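Local coordinates for protein 2-(acetamidomethylene)succinate hydrolase (Mesorhizobium loti, PDB 3KXP) that catalyses the last step of vitamin B6 degradation, hydrolysing (E)-2-(acetamidomethylene)succinate to succinic semialdehyde, acetate, ammonia and carbon dioxide, at residues 75-80 with 238-243; 101-104 with 110-113. All blocks are in the same frame, centred on the assembly; numbering follows the deposited sequence.

Contact 1: residues 75-80 with 238-243; sequences HGITSN and QTARGL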
loop_
_atom_site.group_PDB
_atom_site.type_symbol
_atom_site.label_atom_id
_atom_site.label_comp_id
_atom_site.label_asym_id
_atom_site.label_seq_id
_atom_site.Cartn_x
_atom_site.Cartn_y
_atom_site.Cartn_z
ATOM N N HIS A 75 8.421 3.447 19.115
ATOM C CA HIS A 75 7.435 4.363 19.699
ATOM C C HIS A 75 7.620 5.856 19.376
ATOM O O HIS A 75 8.624 6.264 18.790
ATOM C CB HIS A 75 7.461 4.183 21.219
ATOM C CG HIS A 75 8.767 4.580 21.833
ATOM N ND1 HIS A 75 9.132 5.896 22.012
ATOM C CD2 HIS A 75 9.842 3.841 22.199
ATOM C CE1 HIS A 75 10.377 5.954 22.453
ATOM N NE2 HIS A 75 10.831 4.720 22.574
ATOM N N GLY A 76 6.647 6.669 19.787
ATOM C CA GLY A 76 6.728 8.106 19.567
ATOM C C GLY A 76 7.447 8.796 20.722
ATOM O O GLY A 76 7.808 8.134 21.703
ATOM N N ILE A 77 7.650 10.111 20.630
ATOM C CA ILE A 77 8.345 10.851 21.686
ATOM C C ILE A 77 7.657 10.738 23.064
ATOM O O ILE A 77 6.427 10.757 23.168
ATOM C CB ILE A 77 8.500 12.330 21.297
ATOM C CG1 ILE A 77 9.590 12.987 22.146
ATOM C CG2 ILE A 77 7.185 13.063 21.494
ATOM C CD1 ILE A 77 10.025 14.348 21.611
ATOM N N THR A 78 8.480 10.607 24.101
ATOM C CA THR A 78 8.069 10.452 25.514
ATOM C C THR A 78 7.427 9.106 25.827
ATOM O O THR A 78 7.228 8.769 26.989
ATOM C CB THR A 78 7.092 11.560 26.018
ATOM O OG1 THR A 78 5.769 11.305 25.536
ATOM C CG2 THR A 78 7.548 12.930 25.568
ATOM N N SER A 79 7.118 8.331 24.793
ATOM C CA SER A 79 6.493 7.021 24.971
ATOM C C SER A 79 7.572 5.945 25.202
ATOM O O SER A 79 8.723 6.269 25.494
ATOM C CB SER A 79 5.661 6.701 23.720
ATOM O OG SER A 79 4.850 5.558 23.889
ATOM N N ASN A 80 7.199 4.673 25.078
ATOM C CA ASN A 80 8.137 3.565 25.262
ATOM C C ASN A 80 7.609 2.268 24.620
ATOM O O ASN A 80 6.427 2.150 24.308
ATOM C CB ASN A 80 8.426 3.356 26.761
ATOM C CG ASN A 80 7.329 2.590 27.472
ATOM O OD1 ASN A 80 7.350 1.365 27.513
ATOM N ND2 ASN A 80 6.357 3.309 28.022
ATOM N N GLN A 238 15.539 17.944 23.439
ATOM C CA GLN A 238 16.417 17.869 22.280
ATOM C C GLN A 238 15.766 17.097 21.141
ATOM O O GLN A 238 15.923 17.461 19.975
ATOM C CB GLN A 238 17.745 17.217 22.661
ATOM C CG GLN A 238 18.538 18.028 23.667
ATOM C CD GLN A 238 19.834 17.359 24.051
ATOM O OE1 GLN A 238 20.741 17.212 23.226
ATOM N NE2 GLN A 238 19.928 16.936 25.307
ATOM N N THR A 239 15.043 16.032 21.478
ATOM C CA THR A 239 14.366 15.230 20.466
ATOM C C THR A 239 13.279 16.050 19.769
ATOM O O THR A 239 13.175 16.031 18.542
ATOM C CB THR A 239 13.725 13.995 21.083
ATOM O OG1 THR A 239 14.749 13.166 21.636
ATOM C CG2 THR A 239 12.962 13.216 20.039
ATOM N N ALA A 240 12.487 16.774 20.559
ATOM C CA ALA A 240 11.418 17.611 20.022
ATOM C C ALA A 240 11.950 18.580 18.962
ATOM O O ALA A 240 11.433 18.612 17.848
ATOM C CB ALA A 240 10.727 18.387 21.146
ATOM N N ARG A 241 12.978 19.367 19.279
ATOM C CA ARG A 241 13.476 20.280 18.254
ATOM C C ARG A 241 14.179 19.570 17.108
ATOM O O ARG A 241 14.318 20.124 16.030
ATOM C CB ARG A 241 14.368 21.389 18.842
ATOM C CG ARG A 241 15.319 21.009 19.944
ATOM C CD ARG A 241 15.251 22.082 21.033
ATOM N NE ARG A 241 14.077 21.897 21.885
ATOM C CZ ARG A 241 13.528 22.840 22.642
ATOM N NH1 ARG A 241 12.464 22.554 23.384
ATOM N NH2 ARG A 241 14.023 24.070 22.639
ATOM N N GLY A 242 14.600 18.332 17.329
ATOM C CA GLY A 242 15.241 17.594 16.259
ATOM C C GLY A 242 14.190 17.162 15.247
ATOM O O GLY A 242 14.504 16.906 14.090
ATOM N N LEU A 243 12.935 17.096 15.690
ATOM C CA LEU A 243 11.826 16.685 14.835
ATOM C C LEU A 243 11.471 17.725 13.780
ATOM O O LEU A 243 10.723 17.435 12.852
ATOM C CB LEU A 243 10.586 16.370 15.682
ATOM C CG LEU A 243 10.673 15.109 16.548
ATOM C CD1 LEU A 243 9.408 14.947 17.363
ATOM C CD2 LEU A 243 10.881 13.901 15.654
#
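Ile77 and Thr239 point opposite ways and lie alongside each other, the end of the isoleucine doing nearly all the touching. Its CG1 stands anti to the backbone N (chi1 -162°) and the chain runs on extended, which sends CD1 out to the helix. There CD1 of Ile77 lies 3.5 Å from CG2 of Thr239 and 3.6 Å from the backbone N of Ala240. The methyl CB of Ala240 and, one turn on, CD1 of Leu243 lie a little further off, the latter 4.3 Å from Ile77 CD1. Thr239 turns its methyl and CB to the isoleucine; its OG1 is hydrogen-bonded to Ala235 O and Tyr120 OH.

Ile77 sits in a type II turn from Gly76 to Ser79 that follows strand 70-74. Gly76 O is gripped from opposite faces of its plane, by Ser79 N at 3.2 Å and by His75 ND1 at 2.6 Å, the imidazole pointing at it almost exactly in its own ring plane.

In this alpha/beta hydrolase, the turn meets helix 233-242 beside the catalytic centre: Ile77 takes part in chloride binding, and Thr239 and Leu243 both pack on Leu143, another chloride residue next to Ser142, the probable nucleophile. No hydrogen bond crosses between the two segments; van der Waals packing without directional bonds holds the helix against the turn, whose shape rests on its own polar grip at Gly76 O.

Contact 2: residues 101-104 with 110-113; sequences DQRG and KPET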
loop_
_atom_site.group_PDB
_atom_site.type_symbol
_atom_site.label_atom_id
_atom_site.label_comp_id
_atom_site.label_asym_id
_atom_site.label_seq_id
_atom_site.Cartn_x
_atom_site.Cartn_y
_atom_site.Cartn_z
ATOM N N ASP A 101 12.978 0.443 23.094
ATOM C CA ASP A 101 12.908 1.677 23.857
ATOM C C ASP A 101 14.018 2.463 23.190
ATOM O O ASP A 101 15.170 2.033 23.193
ATOM C CB ASP A 101 13.241 1.432 25.331
ATOM C CG ASP A 101 12.049 0.931 26.116
ATOM O OD1 ASP A 101 12.221 0.552 27.294
ATOM O OD2 ASP A 101 10.932 0.929 25.550
ATOM N N GLN A 102 13.695 3.595 22.587
ATOM C CA GLN A 102 14.745 4.337 21.919
ATOM C C GLN A 102 15.525 5.224 22.886
ATOM O O GLN A 102 15.071 5.493 23.999
ATOM C CB GLN A 102 14.144 5.125 20.761
ATOM C CG GLN A 102 13.468 4.192 19.767
ATOM C CD GLN A 102 12.632 4.922 18.751
ATOM O OE1 GLN A 102 13.102 5.253 17.658
ATOM N NE2 GLN A 102 11.382 5.195 19.109
ATOM N N ARG A 103 16.711 5.648 22.462
ATOM C CA ARG A 103 17.557 6.480 23.298
ATOM C C ARG A 103 16.785 7.618 23.949
ATOM O O ARG A 103 15.956 8.274 23.314
ATOM C CB ARG A 103 18.720 7.048 22.485
ATOM C CG ARG A 103 18.317 8.050 21.417
ATOM C CD ARG A 103 19.552 8.750 20.898
ATOM N NE ARG A 103 20.536 7.781 20.426
ATOM C CZ ARG A 103 21.845 7.995 20.400
ATOM N NH1 ARG A 103 22.665 7.054 19.952
ATOM N NH2 ARG A 103 22.334 9.142 20.837
ATOM N N GLY A 104 17.070 7.840 25.228
ATOM C CA GLY A 104 16.412 8.893 25.979
ATOM C C GLY A 104 15.087 8.443 26.569
ATOM O O GLY A 104 14.487 9.159 27.372
ATOM N N LYS A 110 20.557 7.046 28.207
ATOM C CA LYS A 110 20.114 8.411 27.994
ATOM C C LYS A 110 21.297 9.373 27.910
ATOM O O LYS A 110 21.565 10.138 28.835
ATOM C CB LYS A 110 19.164 8.805 29.121
ATOM C CG LYS A 110 18.008 7.827 29.248
ATOM C CD LYS A 110 17.040 8.213 30.331
ATOM C CE LYS A 110 15.853 7.273 30.319
ATOM N NZ LYS A 110 16.291 5.864 30.432
ATOM N N PRO A 111 22.023 9.337 26.785
ATOM C CA PRO A 111 23.182 10.208 26.587
ATOM C C PRO A 111 22.860 11.678 26.800
ATOM O O PRO A 111 21.703 12.088 26.743
ATOM C CB PRO A 111 23.612 9.894 25.153
ATOM C CG PRO A 111 22.345 9.397 24.507
ATOM C CD PRO A 111 21.776 8.520 25.586
ATOM N N GLU A 112 23.904 12.458 27.053
ATOM C CA GLU A 112 23.784 13.887 27.297
ATOM C C GLU A 112 23.294 14.607 26.042
ATOM O O GLU A 112 22.638 15.649 26.135
ATOM C CB GLU A 112 25.155 14.432 27.735
ATOM C CG GLU A 112 25.172 15.862 28.258
ATOM C CD GLU A 112 26.552 16.269 28.793
ATOM O OE1 GLU A 112 27.533 16.267 28.007
ATOM O OE2 GLU A 112 26.654 16.588 30.003
ATOM N N THR A 113 23.611 14.059 24.871
ATOM C CA THR A 113 23.185 14.670 23.616
ATOM C C THR A 113 23.098 13.641 22.482
ATOM O O THR A 113 23.242 12.441 22.709
ATOM C CB THR A 113 24.150 15.814 23.198
ATOM O OG1 THR A 113 23.473 16.713 22.307
ATOM C CG2 THR A 113 25.394 15.250 22.499
#
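The guanidinium of Arg103 is the flat group that meets 110-113. Thr113 O lies at its edge, in plane, but 3.9 Å from NH2 of Arg103, too far for a hydrogen bond. CG of Pro111 comes to the same NH2 obliquely, at 3.7 Å, and the arginine chain crosses the proline ring at about a right angle. CG of Arg103 is lodged between the backbone N and the carbonyl carbon (chi1 67°), and a bend at chi3 carries the group round to the proline. Its charge is answered by Asp123, which forms a salt bridge with Arg103 NE from helix 117-131; the side chain also packs on Tyr115 and Tyr120.

Both segments belong to the long connection between strand 96-100 and helix 117-131 of the alpha/beta hydrolase fold, and together they draw its two arms close: the CA atoms of Gly104 and Lys110 are 4.2 Å apart.

Lys110 runs its aliphatic part alongside the backbone of Gly104. CG of Lys110 is 3.8 Å from Gly104 CA, and further out Lys110 CE is 3.8 Å from Gly104 O. Only the last torsion is bent (chi4 55°), turning NZ to the carbonyl oxygens of Ser108 and Gly106 within the intervening loop. At the positive phi of Gly104, 85°, a CB would press against the carbonyl oxygen of Arg103; the glycine backbone is hydrogen-bonded to Ser232.

How the contacts relate
From the N terminus, the chain leaves strand 70-74 into 75-80, the first half of contact 1, then passes helix 85-89 and strand 96-100 to reach 101-104. Contact 2 closes a short loop there, five residues long, before helix 117-131. Contact 1 closes only when the chain arrives at helix 233-242, so contact 2 is nested inside its far larger loop. The two touch directly: His75 NE2 lies 3.1 Å from Gln102 N and Gln238 OE1 2.9 Å from Thr113 OG1, both probable hydrogen bonds. Neighbouring strands of the central sheet, 70-74 and 96-100, thus have their following loops joined to each other and to helix 233-242.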